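PDB 2NXF: manganese-dependent ADP-ribose/CDP-alcohol diphosphatase from Danio rerio, which probably hydrolyses ADP-ribose and CDP-alcohols such as CDP-choline to a nucleoside monophosphate and a phosphorylated sugar or alcohol at a dinuclear metal centre. Local coordinates for residues A[54-59]-A[91-96]. Numbering follows the deposited sequence.
Sequences CVVQLG and HHVWGN. With ZN (zinc ion), chain C; PO4 (phosphate ion), chain F.
Val56 pairs with His91 and Gln57 with His92 where the parallel strands 54-57 and 89-92 of the calcineurin-like phosphoesterase fold run toward the zinc site. Val55 O accepts from His91 N, and Gln57 uses both its backbone groups, N to His91 O in the strand at 2.9 Å and O to Val93 N in the loop just after it at 3.0 Å. Just past the strands, Val93 lies side by side with Leu58, its CG2 4.2 Å from Leu58 CD1, and Phe226 of strand 222-227 packs against both. On the face away from Val56 and His91, Gln57 and His92 make a polar pair. Gln57 starts with CG between the backbone N and the carbonyl carbon (chi1 66°) and bends again at chi2, and its NE2 donates almost straight (177°) to His92 ND1, 3.0 Å away at the ring edge. The amide and ring planes stand 61° apart. A water bridges Gln57 NE2 to Val93 O, while Gln57 OE1 receives Gly59 N at 2.8 Å. An alanine at Gln57 would probably leave His92 ND1 and Gly59 N without these partners and the water without its NE2 donor. Further on, Asn96 OD1 binds zinc at 2.1 Å; Asp60, His228, His265, a water and phosphate O4 fill the rest of its coordination, and Asn96 ND2 donates to that same O4. Together with the backbone bonds, the Gln57 amide links both segments just before Asp60 and Asn96 reach the same zinc ion.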
ATOM      1  N   CYS A  54      15.439  -5.916  -3.325  1.00 23.01           N
ATOM      2  CA  CYS A  54      14.131  -5.771  -3.984  1.00 22.91           C
ATOM      3  C   CYS A  54      13.558  -4.395  -3.665  1.00 23.36           C
ATOM      4  O   CYS A  54      14.162  -3.623  -2.926  1.00 22.68           O
ATOM      5  CB  CYS A  54      13.146  -6.881  -3.581  1.00 24.28           C
ATOM      6  SG  CYS A  54      12.450  -6.749  -1.914  1.00 26.29           S
ATOM      7  N   VAL A  55      12.418  -4.088  -4.272  1.00 23.22           N
ATOM      8  CA  VAL A  55      11.698  -2.862  -3.991  1.00 24.03           C
ATOM      9  C   VAL A  55      10.259  -3.282  -3.708  1.00 23.86           C
ATOM     10  O   VAL A  55       9.756  -4.208  -4.341  1.00 24.64           O
ATOM     11  CB  VAL A  55      11.750  -1.880  -5.198  1.00 24.32           C
ATOM     12  CG1 VAL A  55      10.868  -0.651  -4.963  1.00 25.19           C
ATOM     13  CG2 VAL A  55      13.233  -1.462  -5.500  1.00 24.45           C
ATOM     14  N   VAL A  56       9.618  -2.625  -2.750  1.00 24.04           N
ATOM     15  CA  VAL A  56       8.169  -2.758  -2.557  1.00 24.55           C
ATOM     16  C   VAL A  56       7.536  -1.395  -2.788  1.00 25.06           C
ATOM     17  O   VAL A  56       7.932  -0.400  -2.163  1.00 25.05           O
ATOM     18  CB  VAL A  56       7.803  -3.265  -1.145  1.00 25.08           C
ATOM     19  CG1 VAL A  56       6.292  -3.516  -1.062  1.00 25.85           C
ATOM     20  CG2 VAL A  56       8.572  -4.551  -0.793  1.00 23.61           C
ATOM     21  N   GLN A  57       6.584  -1.332  -3.712  1.00 24.10           N
ATOM     22  CA  GLN A  57       5.881  -0.054  -3.916  1.00 25.70           C
ATOM     23  C   GLN A  57       4.429  -0.250  -3.512  1.00 24.43           C
ATOM     24  O   GLN A  57       3.804  -1.264  -3.857  1.00 25.09           O
ATOM     25  CB  GLN A  57       6.066   0.529  -5.320  1.00 26.67           C
ATOM     26  CG  GLN A  57       5.447  -0.265  -6.461  1.00 26.63           C
ATOM     27  CD  GLN A  57       3.969   0.073  -6.719  1.00 27.34           C
ATOM     28  OE1 GLN A  57       3.390   1.002  -6.141  1.00 26.72           O
ATOM     29  NE2 GLN A  57       3.365  -0.687  -7.625  1.00 26.00           N
ATOM     30  N   LEU A  58       3.918   0.737  -2.781  1.00 24.33           N
ATOM     31  CA  LEU A  58       2.713   0.595  -1.983  1.00 24.68           C
ATOM     32  C   LEU A  58       1.408   0.948  -2.723  1.00 24.85           C
ATOM     33  O   LEU A  58       0.339   1.035  -2.098  1.00 24.66           O
ATOM     34  CB  LEU A  58       2.855   1.434  -0.698  1.00 25.07           C
ATOM     35  CG  LEU A  58       3.590   0.785   0.505  1.00 26.38           C
ATOM     36  CD1 LEU A  58       2.799  -0.434   1.026  1.00 27.88           C
ATOM     37  CD2 LEU A  58       4.974   0.381   0.134  1.00 28.59           C
ATOM     38  N   GLY A  59       1.476   1.104  -4.045  1.00 24.58           N
ATOM     39  CA  GLY A  59       0.248   1.237  -4.842  1.00 24.85           C
ATOM     40  C   GLY A  59       0.014   2.662  -5.297  1.00 23.98           C
ATOM     41  O   GLY A  59       0.780   3.578  -4.944  1.00 24.59           O
ATOM     42  N   HIS A  91       7.963  -5.519  -5.955  1.00 23.91           N
ATOM     43  CA  HIS A  91       6.693  -6.065  -5.468  1.00 23.84           C
ATOM     44  C   HIS A  91       5.672  -4.945  -5.479  1.00 23.48           C
ATOM     45  O   HIS A  91       5.932  -3.851  -4.963  1.00 24.84           O
ATOM     46  CB  HIS A  91       6.870  -6.665  -4.079  1.00 24.76           C
ATOM     47  CG  HIS A  91       7.769  -7.855  -4.084  1.00 23.92           C
ATOM     48  ND1 HIS A  91       7.317  -9.122  -4.397  1.00 24.56           N
ATOM     49  CD2 HIS A  91       9.110  -7.958  -3.926  1.00 25.14           C
ATOM     50  CE1 HIS A  91       8.338  -9.961  -4.387  1.00 26.09           C
ATOM     51  NE2 HIS A  91       9.434  -9.281  -4.098  1.00 24.66           N
ATOM     52  N   HIS A  92       4.538  -5.219  -6.115  1.00 22.59           N
ATOM     53  CA  HIS A  92       3.530  -4.199  -6.377  1.00 23.65           C
ATOM     54  C   HIS A  92       2.290  -4.465  -5.539  1.00 24.64           C
ATOM     55  O   HIS A  92       1.679  -5.536  -5.656  1.00 25.51           O
ATOM     56  CB  HIS A  92       3.120  -4.217  -7.858  1.00 23.78           C
ATOM     57  CG  HIS A  92       4.269  -4.042  -8.801  1.00 24.76           C
ATOM     58  ND1 HIS A  92       4.887  -2.830  -9.010  1.00 26.07           N
ATOM     59  CD2 HIS A  92       4.906  -4.936  -9.591  1.00 25.38           C
ATOM     60  CE1 HIS A  92       5.866  -2.989  -9.889  1.00 25.92           C
ATOM     61  NE2 HIS A  92       5.906  -4.258 -10.249  1.00 26.47           N
ATOM     62  N   VAL A  93       1.936  -3.480  -4.716  1.00 24.89           N
ATOM     63  CA  VAL A  93       0.686  -3.469  -3.965  1.00 25.64           C
ATOM     64  C   VAL A  93      -0.360  -2.774  -4.829  1.00 25.77           C
ATOM     65  O   VAL A  93      -0.055  -1.758  -5.450  1.00 26.92           O
ATOM     66  CB  VAL A  93       0.906  -2.710  -2.614  1.00 25.71           C
ATOM     67  CG1 VAL A  93      -0.414  -2.543  -1.856  1.00 28.75           C
ATOM     68  CG2 VAL A  93       1.911  -3.442  -1.759  1.00 27.44           C
ATOM     69  N   TRP A  94      -1.578  -3.317  -4.885  1.00 25.99           N
ATOM     70  CA  TRP A  94      -2.655  -2.658  -5.653  1.00 25.56           C
ATOM     71  C   TRP A  94      -3.477  -1.725  -4.761  1.00 25.93           C
ATOM     72  O   TRP A  94      -3.992  -2.135  -3.706  1.00 27.05           O
ATOM     73  CB  TRP A  94      -3.577  -3.650  -6.371  1.00 25.76           C
ATOM     74  CG  TRP A  94      -2.874  -4.559  -7.327  1.00 24.39           C
ATOM     75  CD1 TRP A  94      -1.588  -4.447  -7.794  1.00 24.52           C
ATOM     76  CD2 TRP A  94      -3.438  -5.705  -7.964  1.00 24.53           C
ATOM     77  NE1 TRP A  94      -1.314  -5.482  -8.659  1.00 23.30           N
ATOM     78  CE2 TRP A  94      -2.421  -6.279  -8.774  1.00 23.47           C
ATOM     79  CE3 TRP A  94      -4.691  -6.324  -7.905  1.00 24.84           C
ATOM     80  CZ2 TRP A  94      -2.629  -7.443  -9.531  1.00 24.16           C
ATOM     81  CZ3 TRP A  94      -4.901  -7.488  -8.659  1.00 25.26           C
ATOM     82  CH2 TRP A  94      -3.869  -8.031  -9.462  1.00 24.25           C
ATOM     83  N   GLY A  95      -3.550  -0.466  -5.182  1.00 25.16           N
ATOM     84  CA  GLY A  95      -4.373   0.532  -4.490  1.00 25.51           C
ATOM     85  C   GLY A  95      -5.550   1.022  -5.324  1.00 24.57           C
ATOM     86  O   GLY A  95      -5.834   0.515  -6.428  1.00 23.79           O
ATOM     87  N   ASN A  96      -6.267   2.010  -4.797  1.00 23.15           N
ATOM     88  CA  ASN A  96      -7.468   2.495  -5.495  1.00 22.98           C
ATOM     89  C   ASN A  96      -7.227   2.953  -6.930  1.00 23.38           C
ATOM     90  O   ASN A  96      -8.041   2.659  -7.796  1.00 23.44           O
ATOM     91  CB  ASN A  96      -8.293   3.517  -4.683  1.00 22.56           C
ATOM     92  CG  ASN A  96      -7.469   4.683  -4.161  1.00 23.07           C
ATOM     93  OD1 ASN A  96      -6.402   4.490  -3.579  1.00 22.37           O
ATOM     94  ND2 ASN A  96      -7.980   5.899  -4.357  1.00 22.19           N
TER
HETATM   95 ZN    ZN C 402      -4.812   5.525  -2.599  0.80 14.81          ZN
HETATM   96  P   PO4 F 501      -5.802   8.985  -3.514  0.80 20.25           P
HETATM   97  O1  PO4 F 501      -5.818   9.766  -2.218  0.80 23.38           O
HETATM   98  O2  PO4 F 501      -6.734   9.648  -4.509  0.80 19.59           O
HETATM   99  O3  PO4 F 501      -4.442   9.024  -4.185  0.80 17.00           O
HETATM  100  O4  PO4 F 501      -6.167   7.551  -3.281  0.80 18.50           O
HETATM  101  O   HOH W   1       0.655  -1.162  -8.077  1.00 18.38           O
HETATM  102  O   HOH W   2      -3.930   7.378  -1.959  1.00 20.14           O